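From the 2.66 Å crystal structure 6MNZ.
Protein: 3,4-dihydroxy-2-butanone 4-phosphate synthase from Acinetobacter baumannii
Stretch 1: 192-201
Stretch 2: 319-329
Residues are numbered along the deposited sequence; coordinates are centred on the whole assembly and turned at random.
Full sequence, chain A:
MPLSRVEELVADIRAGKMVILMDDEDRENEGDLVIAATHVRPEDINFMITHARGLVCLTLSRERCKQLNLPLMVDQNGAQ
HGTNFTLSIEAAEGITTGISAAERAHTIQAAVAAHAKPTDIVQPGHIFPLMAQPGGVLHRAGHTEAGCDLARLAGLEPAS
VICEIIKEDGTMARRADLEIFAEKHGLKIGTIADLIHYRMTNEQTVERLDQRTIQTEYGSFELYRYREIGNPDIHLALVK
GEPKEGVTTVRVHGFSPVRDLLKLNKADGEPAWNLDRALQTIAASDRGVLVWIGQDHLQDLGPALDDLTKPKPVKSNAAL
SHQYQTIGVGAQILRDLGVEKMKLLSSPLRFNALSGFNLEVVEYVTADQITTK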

ATOM      1  N   ILE A 192      10.137  13.378  20.168  1.00 47.61           N
ATOM      2  CA  ILE A 192       8.821  12.982  19.675  1.00 45.37           C
ATOM      3  C   ILE A 192       8.400  11.654  20.290  1.00 37.11           C
ATOM      4  O   ILE A 192       7.242  11.480  20.690  1.00 40.07           O
ATOM      5  CB  ILE A 192       8.822  12.907  18.136  1.00 41.58           C
ATOM      6  CG1 ILE A 192       9.012  14.297  17.525  1.00 40.94           C
ATOM      7  CG2 ILE A 192       7.524  12.288  17.627  1.00 40.89           C
ATOM      8  CD1 ILE A 192       9.231  14.278  16.023  1.00 36.41           C
ATOM      9  N   ALA A 193       9.358  10.744  20.490  1.00 35.87           N
ATOM     10  CA  ALA A 193       9.063   9.509  21.211  1.00 35.24           C
ATOM     11  C   ALA A 193       8.592   9.796  22.632  1.00 45.86           C
ATOM     12  O   ALA A 193       7.667   9.143  23.129  1.00 39.10           O
ATOM     13  CB  ALA A 193      10.291   8.600  21.228  1.00 32.11           C
ATOM     14  N   ASP A 194       9.208  10.775  23.298  1.00 47.08           N
ATOM     15  CA  ASP A 194       8.731  11.171  24.619  1.00 41.25           C
ATOM     16  C   ASP A 194       7.310  11.712  24.558  1.00 39.48           C
ATOM     17  O   ASP A 194       6.559  11.596  25.533  1.00 46.46           O
ATOM     18  CB  ASP A 194       9.668  12.216  25.228  1.00 48.82           C
ATOM     19  CG  ASP A 194      10.927  11.602  25.809  1.00 66.91           C
ATOM     20  OD1 ASP A 194      11.339  10.525  25.330  1.00 66.44           O
ATOM     21  OD2 ASP A 194      11.539  12.226  26.701  1.00 64.27           O
ATOM     22  N   LEU A 195       6.921  12.306  23.428  1.00 41.04           N
ATOM     23  CA  LEU A 195       5.537  12.728  23.248  1.00 34.87           C
ATOM     24  C   LEU A 195       4.625  11.550  22.927  1.00 32.76           C
ATOM     25  O   LEU A 195       3.469  11.524  23.363  1.00 31.67           O
ATOM     26  CB  LEU A 195       5.449  13.783  22.146  1.00 31.55           C
ATOM     27  CG  LEU A 195       4.095  14.483  22.010  1.00 42.02           C
ATOM     28  CD1 LEU A 195       3.754  15.265  23.272  1.00 36.69           C
ATOM     29  CD2 LEU A 195       4.088  15.397  20.792  1.00 38.94           C
ATOM     30  N   ILE A 196       5.099  10.601  22.111  1.00 35.83           N
ATOM     31  CA  ILE A 196       4.362   9.355  21.911  1.00 32.47           C
ATOM     32  C   ILE A 196       3.971   8.762  23.257  1.00 42.22           C
ATOM     33  O   ILE A 196       2.799   8.460  23.515  1.00 44.09           O
ATOM     34  CB  ILE A 196       5.195   8.356  21.089  1.00 24.50           C
ATOM     35  CG1 ILE A 196       5.327   8.835  19.647  1.00 30.92           C
ATOM     36  CG2 ILE A 196       4.545   6.978  21.120  1.00 31.55           C
ATOM     37  CD1 ILE A 196       6.335   8.076  18.827  1.00 33.72           C
ATOM     38  N   HIS A 197       4.965   8.539  24.118  1.00 39.86           N
ATOM     39  CA  HIS A 197       4.712   7.853  25.377  1.00 32.08           C
ATOM     40  C   HIS A 197       3.798   8.665  26.283  1.00 33.28           C
ATOM     41  O   HIS A 197       2.912   8.100  26.931  1.00 35.05           O
ATOM     42  CB  HIS A 197       6.038   7.564  26.080  1.00 48.48           C
ATOM     43  CG  HIS A 197       5.895   6.759  27.332  1.00 41.98           C
ATOM     44  ND1 HIS A 197       5.413   5.467  27.337  1.00 45.95           N
ATOM     45  CD2 HIS A 197       6.187   7.057  28.619  1.00 40.49           C
ATOM     46  CE1 HIS A 197       5.384   5.017  28.579  1.00 55.14           C
ATOM     47  NE2 HIS A 197       5.884   5.948  29.371  1.00 44.10           N
ATOM     48  N   TYR A 198       3.899   9.994  26.232  1.00 31.15           N
ATOM     49  CA  TYR A 198       2.985  10.828  27.004  1.00 35.11           C
ATOM     50  C   TYR A 198       1.543  10.598  26.569  1.00 38.17           C
ATOM     51  O   TYR A 198       0.664  10.343  27.401  1.00 42.42           O
ATOM     52  CB  TYR A 198       3.365  12.301  26.852  1.00 43.81           C
ATOM     53  CG  TYR A 198       2.485  13.235  27.646  1.00 36.30           C
ATOM     54  CD1 TYR A 198       2.839  13.631  28.928  1.00 41.07           C
ATOM     55  CD2 TYR A 198       1.330  13.769  27.093  1.00 37.21           C
ATOM     56  CE1 TYR A 198       2.012  14.440  29.677  1.00 44.34           C
ATOM     57  CE2 TYR A 198       0.498  14.584  27.832  1.00 46.59           C
ATOM     58  CZ  TYR A 198       0.837  14.904  29.129  1.00 38.45           C
ATOM     59  OH  TYR A 198       0.002  15.695  29.881  1.00 57.71           O
ATOM     60  N   ARG A 199       1.279  10.698  25.264  1.00 42.05           N
ATOM     61  CA  ARG A 199      -0.075  10.499  24.761  1.00 41.59           C
ATOM     62  C   ARG A 199      -0.607   9.124  25.142  1.00 36.78           C
ATOM     63  O   ARG A 199      -1.800   8.969  25.426  1.00 37.65           O
ATOM     64  CB  ARG A 199      -0.100  10.676  23.243  1.00 39.68           C
ATOM     65  CG  ARG A 199       0.146  12.102  22.775  1.00 33.40           C
ATOM     66  CD  ARG A 199      -0.381  12.327  21.364  1.00 32.82           C
ATOM     67  NE  ARG A 199      -1.815  12.069  21.269  1.00 37.05           N
ATOM     68  CZ  ARG A 199      -2.517  12.127  20.142  1.00 33.52           C
ATOM     69  NH1 ARG A 199      -1.912  12.398  18.992  1.00 48.37           N
ATOM     70  NH2 ARG A 199      -3.798  11.783  20.145  1.00 37.56           N
ATOM     71  N   MET A 200       0.246   8.100  25.077  1.00 34.13           N
ATOM     72  CA  MET A 200      -0.184   6.757  25.439  1.00 36.33           C
ATOM     73  C   MET A 200      -0.477   6.627  26.927  1.00 38.63           C
ATOM     74  O   MET A 200      -1.260   5.755  27.317  1.00 45.54           O
ATOM     75  CB  MET A 200       0.878   5.738  25.028  1.00 28.06           C
ATOM     76  CG  MET A 200       1.108   5.649  23.529  1.00 28.16           C
ATOM     77  SD  MET A 200      -0.368   5.191  22.597  1.00 33.11           S
ATOM     78  CE  MET A 200       0.357   4.265  21.243  1.00 33.85           C
ATOM     79  N   THR A 201       0.082   7.506  27.760  1.00 33.32           N
ATOM     80  CA  THR A 201      -0.077   7.377  29.202  1.00 31.46           C
ATOM     81  C   THR A 201      -1.228   8.212  29.743  1.00 43.75           C
ATOM     82  O   THR A 201      -1.729   7.924  30.836  1.00 55.13           O
ATOM     83  CB  THR A 201       1.213   7.784  29.922  1.00 49.71           C
ATOM     84  OG1 THR A 201       1.500   9.163  29.656  1.00 46.95           O
ATOM     85  CG2 THR A 201       2.381   6.924  29.463  1.00 70.09           C
TER
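Stretch 2 (319-329) ALSHQYQTIGV

Residues 320-329 form a helix that packs side by side with helix 192-201, the two running in the same direction with their axes 7° apart and 8.9 Å from each other at closest approach. Along this nearly parallel arrangement, Ser321 lies level with Ala193, Tyr324 with His197 and Gly328 with Met200, their CA atoms 4.7, 5.8 and 5.4 Å apart. No hydrogen bond crosses between the helices; the contact rests on packing.

Ala319 occupies the N-cap position, with positive phi and psi (47°/55°), and its O accepts the first helical bond from Gln323 N (3.0 Å). Leu320 contributes little, whereas Ser321 sits at the closest pairing of the backbones, where the small side chain of Ala193 points toward stretch 2. Ser321 CB lies 3.2 Å from Ile196 CD1, a tight contact, and Ser321 OG is 4.0 Å from Ala193 CB. His322 turns its CA-to-CB bond away, and Gln323 makes no contact.

Tyr324, in the m rotamer, has the largest area covered by stretch 1. Its CB rests 3.5 Å from Ile196 CG2, while its CD2 approaches Ala193 CB at 3.9 Å and Ala193 O at 3.3 Å, the carbonyl oxygen lying at the ring edge. The His197 ring directs its edge toward the Tyr324 face, with centroids 5.6 Å apart and planes at 51°.

Gln325 leaves sideways, its N 3.7 Å from Ile196 CG2 and its O 3.4 Å from Met200 CE. Thr326 points away and bonds back within its own helix, OG1 to His322 O at 2.7 Å. At Gly328 the absence of a side chain makes room for Met200: CA lies 4.0 Å from Met200 CG, and a CB here would clash with that atom. Val329 completes the contact, its CG2 3.8 Å from Met200 CE.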

ATOM      1  N   ALA A 319      14.082   2.477  16.171  1.00 44.69           N
ATOM      2  CA  ALA A 319      12.745   2.980  15.873  1.00 38.00           C
ATOM      3  C   ALA A 319      11.940   3.155  17.162  1.00 44.00           C
ATOM      4  O   ALA A 319      10.945   2.469  17.407  1.00 43.08           O
ATOM      5  CB  ALA A 319      12.023   2.056  14.891  1.00 45.03           C
ATOM      6  N   LEU A 320      12.524   3.933  18.076  1.00 42.73           N
ATOM      7  CA  LEU A 320      11.978   4.036  19.425  1.00 28.81           C
ATOM      8  C   LEU A 320      10.545   4.544  19.409  1.00 44.71           C
ATOM      9  O   LEU A 320       9.735   4.149  20.256  1.00 48.45           O
ATOM     10  CB  LEU A 320      12.856   4.960  20.267  1.00 37.11           C
ATOM     11  CG  LEU A 320      12.792   4.820  21.787  1.00 58.66           C
ATOM     12  CD1 LEU A 320      13.027   3.387  22.227  1.00 56.64           C
ATOM     13  CD2 LEU A 320      13.812   5.754  22.429  1.00 45.62           C
ATOM     14  N   SER A 321      10.213   5.421  18.460  1.00 52.59           N
ATOM     15  CA  SER A 321       8.820   5.801  18.257  1.00 45.77           C
ATOM     16  C   SER A 321       7.950   4.575  18.010  1.00 39.04           C
ATOM     17  O   SER A 321       6.909   4.398  18.653  1.00 34.04           O
ATOM     18  CB  SER A 321       8.718   6.777  17.087  1.00 40.82           C
ATOM     19  OG  SER A 321       9.343   8.005  17.408  1.00 43.16           O
ATOM     20  N   HIS A 322       8.352   3.726  17.063  1.00 37.13           N
ATOM     21  CA  HIS A 322       7.566   2.540  16.747  1.00 39.27           C
ATOM     22  C   HIS A 322       7.464   1.584  17.926  1.00 36.26           C
ATOM     23  O   HIS A 322       6.515   0.796  17.989  1.00 36.17           O
ATOM     24  CB  HIS A 322       8.174   1.819  15.543  1.00 41.40           C
ATOM     25  CG  HIS A 322       7.388   0.628  15.093  1.00 46.04           C
ATOM     26  ND1 HIS A 322       7.521  -0.614  15.677  1.00 51.41           N
ATOM     27  CD2 HIS A 322       6.400   0.508  14.176  1.00 37.68           C
ATOM     28  CE1 HIS A 322       6.730  -1.473  15.058  1.00 47.61           C
ATOM     29  NE2 HIS A 322       6.008  -0.809  14.175  1.00 54.03           N
ATOM     30  N   GLN A 323       8.402   1.649  18.872  1.00 38.87           N
ATOM     31  CA  GLN A 323       8.315   0.815  20.066  1.00 41.61           C
ATOM     32  C   GLN A 323       7.259   1.343  21.030  1.00 40.58           C
ATOM     33  O   GLN A 323       6.373   0.597  21.461  1.00 46.95           O
ATOM     34  CB  GLN A 323       9.678   0.740  20.753  1.00 37.08           C
ATOM     35  CG  GLN A 323      10.729  -0.034  19.973  1.00 58.77           C
ATOM     36  CD  GLN A 323      12.057  -0.111  20.704  1.00 67.77           C
ATOM     37  OE1 GLN A 323      12.185   0.365  21.831  1.00 69.91           O
ATOM     38  NE2 GLN A 323      13.043  -0.743  20.079  1.00 64.57           N
ATOM     39  N   TYR A 324       7.316   2.639  21.348  1.00 44.05           N
ATOM     40  CA  TYR A 324       6.333   3.223  22.252  1.00 42.80           C
ATOM     41  C   TYR A 324       4.938   3.214  21.640  1.00 36.87           C
ATOM     42  O   TYR A 324       3.943   3.145  22.371  1.00 40.63           O
ATOM     43  CB  TYR A 324       6.727   4.656  22.611  1.00 50.41           C
ATOM     44  CG  TYR A 324       8.063   4.791  23.307  1.00 59.13           C
ATOM     45  CD1 TYR A 324       8.706   3.684  23.845  1.00 58.29           C
ATOM     46  CD2 TYR A 324       8.591   6.044  23.579  1.00 56.31           C
ATOM     47  CE1 TYR A 324       9.892   3.816  24.539  1.00 58.12           C
ATOM     48  CE2 TYR A 324       9.747   6.190  24.314  1.00 53.48           C
ATOM     49  CZ  TYR A 324      10.404   5.073  24.778  1.00 57.66           C
ATOM     50  OH  TYR A 324      11.571   5.215  25.492  1.00 69.52           O
ATOM     51  N   GLN A 325       4.847   3.344  20.317  1.00 34.76           N
ATOM     52  CA  GLN A 325       3.597   3.047  19.629  1.00 35.07           C
ATOM     53  C   GLN A 325       3.143   1.623  19.920  1.00 38.22           C
ATOM     54  O   GLN A 325       1.987   1.390  20.291  1.00 37.82           O
ATOM     55  CB  GLN A 325       3.767   3.266  18.126  1.00 39.80           C
ATOM     56  CG  GLN A 325       3.895   4.726  17.727  1.00 37.71           C
ATOM     57  CD  GLN A 325       4.373   4.901  16.300  1.00 30.94           C
ATOM     58  OE1 GLN A 325       4.631   3.925  15.596  1.00 34.22           O
ATOM     59  NE2 GLN A 325       4.408   6.145  15.839  1.00 38.71           N
ATOM     60  N   THR A 326       4.046   0.652  19.762  1.00 36.24           N
ATOM     61  CA  THR A 326       3.666  -0.747  19.918  1.00 40.50           C
ATOM     62  C   THR A 326       3.147  -1.009  21.325  1.00 43.62           C
ATOM     63  O   THR A 326       1.964  -1.312  21.520  1.00 48.22           O
ATOM     64  CB  THR A 326       4.860  -1.658  19.614  1.00 36.17           C
ATOM     65  OG1 THR A 326       5.176  -1.586  18.219  1.00 47.31           O
ATOM     66  CG2 THR A 326       4.553  -3.117  19.992  1.00 35.56           C
ATOM     67  N   ILE A 327       3.992  -0.774  22.331  1.00 29.18           N
ATOM     68  CA  ILE A 327       3.664  -1.203  23.683  1.00 34.98           C
ATOM     69  C   ILE A 327       2.608  -0.306  24.310  1.00 34.42           C
ATOM     70  O   ILE A 327       1.830  -0.774  25.149  1.00 38.09           O
ATOM     71  CB  ILE A 327       4.942  -1.254  24.545  1.00 48.69           C
ATOM     72  CG1 ILE A 327       4.840  -2.377  25.583  1.00 68.63           C
ATOM     73  CG2 ILE A 327       5.197   0.086  25.226  1.00 37.53           C
ATOM     74  CD1 ILE A 327       4.882  -3.779  24.990  1.00 43.81           C
ATOM     75  N   GLY A 328       2.427   0.907  23.786  1.00 46.10           N
ATOM     76  CA  GLY A 328       1.318   1.733  24.230  1.00 48.59           C
ATOM     77  C   GLY A 328      -0.029   1.202  23.778  1.00 42.24           C
ATOM     78  O   GLY A 328      -0.986   1.169  24.558  1.00 31.92           O
ATOM     79  N   VAL A 329      -0.123   0.767  22.520  1.00 40.54           N
ATOM     80  CA  VAL A 329      -1.325   0.074  22.066  1.00 37.87           C
ATOM     81  C   VAL A 329      -1.478  -1.247  22.807  1.00 32.76           C
ATOM     82  O   VAL A 329      -2.527  -1.528  23.398  1.00 30.01           O
ATOM     83  CB  VAL A 329      -1.281  -0.136  20.541  1.00 38.88           C
ATOM     84  CG1 VAL A 329      -2.422  -1.044  20.084  1.00 28.27           C
ATOM     85  CG2 VAL A 329      -1.352   1.202  19.825  1.00 46.23           C
TER